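Local coordinates for protein phosphate transporter (Thermotoga maritima MSB8, PDB 6L85) that probably imports phosphate across the cell membrane by coupling its movement to sodium, as a bacterial relative of the human SLC20 carriers, at residues A24-A28 against Y249-S253; A28-R34 against V311-T316; A242-T246 against G323-D327. One frame throughout, in Å; residues are numbered along the deposited sequence.

Contact 1: A24-A28 against Y249-S253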
loop_
_atom_site.group_PDB
_atom_site.type_symbol
_atom_site.label_atom_id
_atom_site.label_comp_id
_atom_site.label_asym_id
_atom_site.label_seq_id
_atom_site.Cartn_x
_atom_site.Cartn_y
_atom_site.Cartn_z
ATOM N N ALA B 24 -10.806 18.952 -0.940
ATOM C CA ALA B 24 -10.408 20.007 0.002
ATOM C C ALA B 24 -10.270 19.493 1.432
ATOM O O ALA B 24 -9.341 19.903 2.145
ATOM C CB ALA B 24 -11.407 21.166 -0.031
ATOM N N ASN B 25 -11.154 18.568 1.853
ATOM C CA ASN B 25 -11.156 18.106 3.246
ATOM C C ASN B 25 -9.838 17.436 3.633
ATOM O O ASN B 25 -9.502 17.365 4.824
ATOM C CB ASN B 25 -12.288 17.096 3.512
ATOM C CG ASN B 25 -13.691 17.639 3.216
ATOM O OD1 ASN B 25 -13.880 18.785 2.786
ATOM N ND2 ASN B 25 -14.688 16.786 3.439
ATOM N N SER B 26 -9.132 16.853 2.670
ATOM C CA SER B 26 -7.857 16.227 2.984
ATOM C C SER B 26 -6.660 17.058 2.556
ATOM O O SER B 26 -5.650 17.059 3.264
ATOM C CB SER B 26 -7.757 14.839 2.335
ATOM O OG SER B 26 -7.770 14.922 0.928
ATOM N N MET B 27 -6.753 17.790 1.441
ATOM C CA MET B 27 -5.568 18.428 0.875
ATOM C C MET B 27 -5.466 19.935 1.119
ATOM O O MET B 27 -4.404 20.496 0.840
ATOM C CB MET B 27 -5.486 18.163 -0.640
ATOM C CG MET B 27 -5.204 16.690 -0.993
ATOM S SD MET B 27 -3.607 16.083 -0.355
ATOM C CE MET B 27 -3.713 14.354 -0.784
ATOM N N ALA B 28 -6.509 20.612 1.628
ATOM C CA ALA B 28 -6.422 22.062 1.779
ATOM C C ALA B 28 -5.357 22.466 2.796
ATOM O O ALA B 28 -4.724 23.502 2.627
ATOM C CB ALA B 28 -7.782 22.643 2.174
ATOM N N TYR B 249 -3.301 10.430 4.847
ATOM C CA TYR B 249 -4.091 9.719 5.845
ATOM C C TYR B 249 -5.558 10.161 5.781
ATOM O O TYR B 249 -6.480 9.321 5.762
ATOM C CB TYR B 249 -3.458 9.972 7.218
ATOM C CG TYR B 249 -4.043 9.235 8.409
ATOM C CD1 TYR B 249 -4.666 7.999 8.278
ATOM C CD2 TYR B 249 -3.953 9.790 9.682
ATOM C CE1 TYR B 249 -5.179 7.339 9.386
ATOM C CE2 TYR B 249 -4.475 9.149 10.792
ATOM C CZ TYR B 249 -5.085 7.915 10.639
ATOM O OH TYR B 249 -5.599 7.276 11.753
ATOM N N VAL B 250 -5.792 11.476 5.652
ATOM C CA VAL B 250 -7.184 11.926 5.545
ATOM C C VAL B 250 -7.824 11.419 4.256
ATOM O O VAL B 250 -8.975 10.976 4.266
ATOM C CB VAL B 250 -7.317 13.461 5.664
ATOM C CG1 VAL B 250 -8.795 13.859 5.635
ATOM C CG2 VAL B 250 -6.709 13.958 6.942
ATOM N N SER B 251 -7.103 11.494 3.133
ATOM C CA SER B 251 -7.611 11.026 1.838
ATOM C C SER B 251 -8.061 9.571 1.884
ATOM O O SER B 251 -9.113 9.205 1.341
ATOM C CB SER B 251 -6.520 11.163 0.781
ATOM O OG SER B 251 -6.635 12.382 0.101
ATOM N N PHE B 252 -7.213 8.719 2.459
ATOM C CA PHE B 252 -7.523 7.310 2.637
ATOM C C PHE B 252 -8.805 7.140 3.442
ATOM O O PHE B 252 -9.710 6.385 3.051
ATOM C CB PHE B 252 -6.340 6.635 3.344
ATOM C CG PHE B 252 -6.522 5.159 3.601
ATOM C CD1 PHE B 252 -7.203 4.708 4.727
ATOM C CD2 PHE B 252 -5.987 4.219 2.729
ATOM C CE1 PHE B 252 -7.367 3.346 4.975
ATOM C CE2 PHE B 252 -6.141 2.844 2.971
ATOM C CZ PHE B 252 -6.829 2.416 4.093
ATOM N N SER B 253 -8.886 7.829 4.588
ATOM C CA SER B 253 -10.046 7.653 5.454
ATOM C C SER B 253 -11.301 8.218 4.797
ATOM O O SER B 253 -12.402 7.698 4.990
ATOM C CB SER B 253 -9.775 8.302 6.808
ATOM O OG SER B 253 -9.926 9.693 6.690
#
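Two helical turns run almost antiparallel here, their axes 8.3 Å apart at closest approach and their directions 169° from each other. The tightest backbone pair is Ser26 with Val250, whose CA atoms lie 5.1 Å apart. Helix 2-32 is not regular at this point: the backbone N atoms of Ala24 and Asn25 make no bond to the preceding turn, so the chain kinks as it passes helix 231-258. The first segment carries the end of a GANDVAN sequence, and the second ends just short of another copy; paired copies mark the inverted repeats of this transporter family. Small side chains permit the close approach. Ser26 CB rests against Val250 CG1 at 3.6 Å, while Ser251 OG donates a hydrogen bond of 2.9 Å to Ser26 OG, and Met27 CE reaches to 3.6 Å from Ser251 OG. Ser26 also connects through its OG to Val23 O and through its carbonyl to Ser247 OG. Asn25 ND2 hydrogen-bonds Thr346 and Thr347, and the Asn25 side chain lies about 4 Å from a bound sodium and from a phosphate ion that probably came from the crystallisation liquor but may mark a pocket. One buried Ser-Ser hydrogen bond thus sits beside van der Waals packing, so that the two hydroxyls are paired within the protein core.

Contact 2: A28-R34 against V311-T316. With NA (sodium ion), chain S.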
loop_
_atom_site.group_PDB
_atom_site.type_symbol
_atom_site.label_atom_id
_atom_site.label_comp_id
_atom_site.label_asym_id
_atom_site.label_seq_id
_atom_site.Cartn_x
_atom_site.Cartn_y
_atom_site.Cartn_z
ATOM N N ALA B 28 -6.509 20.612 1.628
ATOM C CA ALA B 28 -6.422 22.062 1.779
ATOM C C ALA B 28 -5.357 22.466 2.796
ATOM O O ALA B 28 -4.724 23.502 2.627
ATOM C CB ALA B 28 -7.782 22.643 2.174
ATOM N N THR B 29 -5.147 21.679 3.851
ATOM C CA THR B 29 -4.072 21.993 4.790
ATOM C C THR B 29 -2.717 22.023 4.083
ATOM O O THR B 29 -1.955 22.988 4.223
ATOM C CB THR B 29 -4.054 20.979 5.941
ATOM O OG1 THR B 29 -4.082 19.653 5.407
ATOM C CG2 THR B 29 -5.277 21.165 6.863
ATOM N N ALA B 30 -2.408 20.973 3.307
ATOM C CA ALA B 30 -1.116 20.868 2.632
ATOM C C ALA B 30 -0.978 21.911 1.531
ATOM O O ALA B 30 0.104 22.467 1.333
ATOM C CB ALA B 30 -0.925 19.454 2.049
ATOM N N VAL B 31 -2.063 22.179 0.801
ATOM C CA VAL B 31 -2.011 23.162 -0.274
ATOM C C VAL B 31 -1.889 24.575 0.289
ATOM O O VAL B 31 -1.163 25.410 -0.260
ATOM C CB VAL B 31 -3.244 23.032 -1.182
ATOM C CG1 VAL B 31 -3.344 24.260 -2.067
ATOM C CG2 VAL B 31 -3.162 21.770 -2.027
ATOM N N GLY B 32 -2.588 24.862 1.393
ATOM C CA GLY B 32 -2.579 26.198 1.957
ATOM C C GLY B 32 -1.265 26.570 2.615
ATOM O O GLY B 32 -0.892 27.744 2.633
ATOM N N ALA B 33 -0.567 25.594 3.192
ATOM C CA ALA B 33 0.784 25.815 3.680
ATOM C C ALA B 33 1.819 25.797 2.553
ATOM O O ALA B 33 3.017 25.887 2.830
ATOM C CB ALA B 33 1.131 24.753 4.727
ATOM N N ARG B 34 1.370 25.656 1.305
ATOM C CA ARG B 34 2.203 25.483 0.108
ATOM C C ARG B 34 3.173 24.305 0.227
ATOM O O ARG B 34 4.194 24.267 -0.462
ATOM C CB ARG B 34 2.971 26.770 -0.259
ATOM C CG ARG B 34 2.200 28.074 -0.033
ATOM C CD ARG B 34 1.288 28.431 -1.211
ATOM N NE ARG B 34 0.135 29.241 -0.790
ATOM C CZ ARG B 34 -1.115 29.093 -1.242
ATOM N NH1 ARG B 34 -1.413 28.155 -2.140
ATOM N NH2 ARG B 34 -2.079 29.888 -0.789
ATOM N N VAL B 311 -10.942 26.608 -0.325
ATOM C CA VAL B 311 -10.779 26.348 1.104
ATOM C C VAL B 311 -9.341 26.649 1.537
ATOM O O VAL B 311 -9.105 27.187 2.629
ATOM C CB VAL B 311 -11.198 24.903 1.441
ATOM C CG1 VAL B 311 -10.860 24.572 2.897
ATOM C CG2 VAL B 311 -12.686 24.718 1.188
ATOM N N GLY B 312 -8.363 26.353 0.667
ATOM C CA GLY B 312 -6.967 26.518 1.048
ATOM C C GLY B 312 -6.584 27.955 1.364
ATOM O O GLY B 312 -5.799 28.208 2.285
ATOM N N GLU B 313 -7.125 28.918 0.605
ATOM C CA GLU B 313 -6.789 30.322 0.854
ATOM C C GLU B 313 -7.146 30.739 2.269
ATOM O O GLU B 313 -6.434 31.549 2.880
ATOM C CB GLU B 313 -7.491 31.240 -0.144
ATOM C CG GLU B 313 -6.821 31.335 -1.509
ATOM C CD GLU B 313 -5.300 31.252 -1.441
ATOM O OE1 GLU B 313 -4.680 32.022 -0.667
ATOM O OE2 GLU B 313 -4.726 30.409 -2.168
ATOM N N LYS B 314 -8.222 30.177 2.816
ATOM C CA LYS B 314 -8.720 30.570 4.127
ATOM C C LYS B 314 -7.869 30.040 5.278
ATOM O O LYS B 314 -8.074 30.470 6.416
ATOM C CB LYS B 314 -10.169 30.099 4.278
ATOM C CG LYS B 314 -11.220 31.071 3.721
ATOM C CD LYS B 314 -11.089 31.286 2.210
ATOM C CE LYS B 314 -12.297 32.032 1.648
ATOM N NZ LYS B 314 -12.361 31.958 0.159
ATOM N N ILE B 315 -6.925 29.128 5.022
ATOM C CA ILE B 315 -6.145 28.528 6.105
ATOM C C ILE B 315 -4.644 28.647 5.863
ATOM O O ILE B 315 -3.856 27.923 6.481
ATOM C CB ILE B 315 -6.533 27.051 6.327
ATOM C CG1 ILE B 315 -6.237 26.212 5.077
ATOM C CG2 ILE B 315 -8.001 26.940 6.732
ATOM C CD1 ILE B 315 -6.509 24.741 5.251
ATOM N N THR B 316 -4.226 29.558 4.978
ATOM C CA THR B 316 -2.789 29.749 4.779
ATOM C C THR B 316 -2.102 30.319 6.014
ATOM O O THR B 316 -0.868 30.346 6.056
ATOM C CB THR B 316 -2.502 30.665 3.584
ATOM O OG1 THR B 316 -2.841 32.017 3.919
ATOM C CG2 THR B 316 -3.270 30.215 2.347
HETATM NA NA NA S . -1.890 18.198 5.452
HETATM O O HOH W 1 -2.732 25.181 6.138
#
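A Schellman motif closes helix 2-32, with Arg34 leaving the helix at a positive phi of 55°, and the turn that follows helix 304-311 packs against this end. Ala28 and Ile315 lose the most surface to the contact, followed by Gly32. The methyl of Ala28 points into the other segment, where its CB meets Val311 CG1 at 3.7 Å and Ile315 CD1 at 3.9 Å. Ile315 extends across the helix surface, its CD1 lying 3.4 Å from Ala28 O and 3.6 Å from Thr29 N, so that one methyl covers the backbone just behind a sodium ligand: Thr29 points away from this contact and binds the ion through OG1 at 2.6 Å. Gly32 shows how a missing side chain lets two backbones close up. Its CA comes within 4.5 Å of Gly312 CA, and a CB there would lie 2.9 Å from Gly312 O, a clash; at Gly312 itself a CB would fit. Further out the chemistry turns polar. Arg34 bends back over the turn and its NH2 forms a salt bridge of 3.0 Å with Glu313 OE2, near the plane of the guanidinium, while Thr316 CG2 sits 3.4 Å from the same NH2. Between the two segments one water lies 3.0 Å from Thr29 O and 3.0 Å from Ile315 O, bridging the two backbones.

Contact 3: A242-T246 against G323-D327. With NA (sodium ion), chain S.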
loop_
_atom_site.group_PDB
_atom_site.type_symbol
_atom_site.label_atom_id
_atom_site.label_comp_id
_atom_site.label_asym_id
_atom_site.label_seq_id
_atom_site.Cartn_x
_atom_site.Cartn_y
_atom_site.Cartn_z
ATOM N N ALA B 242 5.722 16.687 6.967
ATOM C CA ALA B 242 4.960 15.567 7.521
ATOM C C ALA B 242 3.449 15.719 7.330
ATOM O O ALA B 242 2.713 14.712 7.306
ATOM C CB ALA B 242 5.290 15.420 9.006
ATOM N N GLN B 243 2.965 16.954 7.197
ATOM C CA GLN B 243 1.539 17.146 6.990
ATOM C C GLN B 243 1.114 16.757 5.578
ATOM O O GLN B 243 -0.079 16.601 5.320
ATOM C CB GLN B 243 1.131 18.585 7.357
ATOM C CG GLN B 243 1.398 19.651 6.326
ATOM C CD GLN B 243 0.273 20.674 6.293
ATOM O OE1 GLN B 243 -0.835 20.367 5.850
ATOM N NE2 GLN B 243 0.542 21.886 6.772
ATOM N N ILE B 244 2.059 16.478 4.686
ATOM C CA ILE B 244 1.705 15.809 3.440
ATOM C C ILE B 244 1.260 14.376 3.726
ATOM O O ILE B 244 0.250 13.892 3.188
ATOM C CB ILE B 244 2.895 15.854 2.461
ATOM C CG1 ILE B 244 3.290 17.304 2.211
ATOM C CG2 ILE B 244 2.554 15.138 1.123
ATOM C CD1 ILE B 244 4.575 17.465 1.400
ATOM N N LEU B 245 2.016 13.674 4.572
ATOM C CA LEU B 245 1.645 12.317 4.947
ATOM C C LEU B 245 0.282 12.318 5.617
ATOM O O LEU B 245 -0.584 11.475 5.333
ATOM C CB LEU B 245 2.701 11.731 5.892
ATOM C CG LEU B 245 4.107 11.507 5.313
ATOM C CD1 LEU B 245 5.003 10.819 6.341
ATOM C CD2 LEU B 245 4.038 10.687 4.035
ATOM N N THR B 246 0.087 13.271 6.519
ATOM C CA THR B 246 -1.170 13.317 7.251
ATOM C C THR B 246 -2.340 13.699 6.324
ATOM O O THR B 246 -3.475 13.234 6.516
ATOM C CB THR B 246 -0.959 14.242 8.464
ATOM O OG1 THR B 246 -1.848 13.867 9.507
ATOM C CG2 THR B 246 -1.125 15.704 8.112
ATOM N N GLY B 323 -2.003 22.159 11.026
ATOM C CA GLY B 323 -2.543 21.399 9.907
ATOM C C GLY B 323 -2.284 19.910 10.054
ATOM O O GLY B 323 -3.166 19.089 9.807
ATOM N N PHE B 324 -1.062 19.551 10.463
ATOM C CA PHE B 324 -0.728 18.185 10.856
ATOM C C PHE B 324 -1.737 17.627 11.860
ATOM O O PHE B 324 -2.256 16.512 11.684
ATOM C CB PHE B 324 0.685 18.182 11.449
ATOM C CG PHE B 324 1.197 16.818 11.853
ATOM C CD1 PHE B 324 1.888 16.026 10.944
ATOM C CD2 PHE B 324 1.034 16.351 13.159
ATOM C CE1 PHE B 324 2.390 14.778 11.313
ATOM C CE2 PHE B 324 1.535 15.117 13.535
ATOM C CZ PHE B 324 2.214 14.324 12.604
ATOM N N THR B 325 -2.007 18.389 12.935
ATOM C CA THR B 325 -2.925 17.940 13.989
ATOM C C THR B 325 -4.364 17.806 13.479
ATOM O O THR B 325 -5.066 16.849 13.819
ATOM C CB THR B 325 -2.845 18.920 15.172
ATOM O OG1 THR B 325 -1.537 18.839 15.756
ATOM C CG2 THR B 325 -3.887 18.605 16.263
ATOM N N VAL B 326 -4.813 18.761 12.665
ATOM C CA VAL B 326 -6.171 18.748 12.128
ATOM C C VAL B 326 -6.383 17.517 11.260
ATOM O O VAL B 326 -7.402 16.820 11.363
ATOM C CB VAL B 326 -6.431 20.041 11.328
ATOM C CG1 VAL B 326 -7.640 19.890 10.376
ATOM C CG2 VAL B 326 -6.609 21.218 12.270
ATOM N N ASP B 327 -5.418 17.243 10.382
ATOM C CA ASP B 327 -5.513 16.073 9.520
ATOM C C ASP B 327 -5.502 14.786 10.321
ATOM O O ASP B 327 -6.334 13.896 10.093
ATOM C CB ASP B 327 -4.357 16.054 8.529
ATOM C CG ASP B 327 -4.454 17.143 7.493
ATOM O OD1 ASP B 327 -5.561 17.686 7.280
ATOM O OD2 ASP B 327 -3.408 17.440 6.869
HETATM NA NA NA S . -1.890 18.198 5.452
#
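Ala242 opens the segment by setting its CB 3.8 Å from Phe324 CE1, on a ring that also meets Phe239 edge-to-face. Gln243 comes next, its CA 4.6 Å from that of Phe324, and serves the bound sodium twice, through its backbone O and its side-chain OE1, each at 2.4 Å; its NE2 is held by Asn320. From the facing helix Asp327 OD2 binds the same ion at 2.2 Å, and Thr29 and Ser247 complete the site. Ion and protein thus illustrate a common principle of sodium-coupled carriers, a cation held between helices: here the two run nearly parallel, crossing at 16° with axes 8.7 Å apart. One turn beyond Ala242 stands Thr246. Its CG2 packs at 3.1 Å against Asp327 OD2, beside the ion, while its OG1 gives a weak hydrogen bond of 3.4 Å to Phe324 O.

In the fold
Contacts 2 and 3 share one sodium ion, and contact 1 adjoins that site. At the ion, Thr29 OG1 comes 2.7 Å from Asp327 OD2, a probable hydrogen bond, and Gln243 OE1 lies 3.1 Å from Ala30 N. Contact 1, whose centre is about 9 Å from that of contact 3, abuts it where Val250 CG2 packs 3.2 Å from Asp327 O. Contacts 1 and 2, about 12 Å apart between centres, overlap at Ala28, which touches the partner only in contact 2; they meet where Ala24 CB packs 4.0 Å from Val311 CG2. Helix 231-258 serves contacts 1 and 3. Asn25 approaches a different sodium, so helix 2-32 connects two ion sites, consistent with sodium-coupled transport.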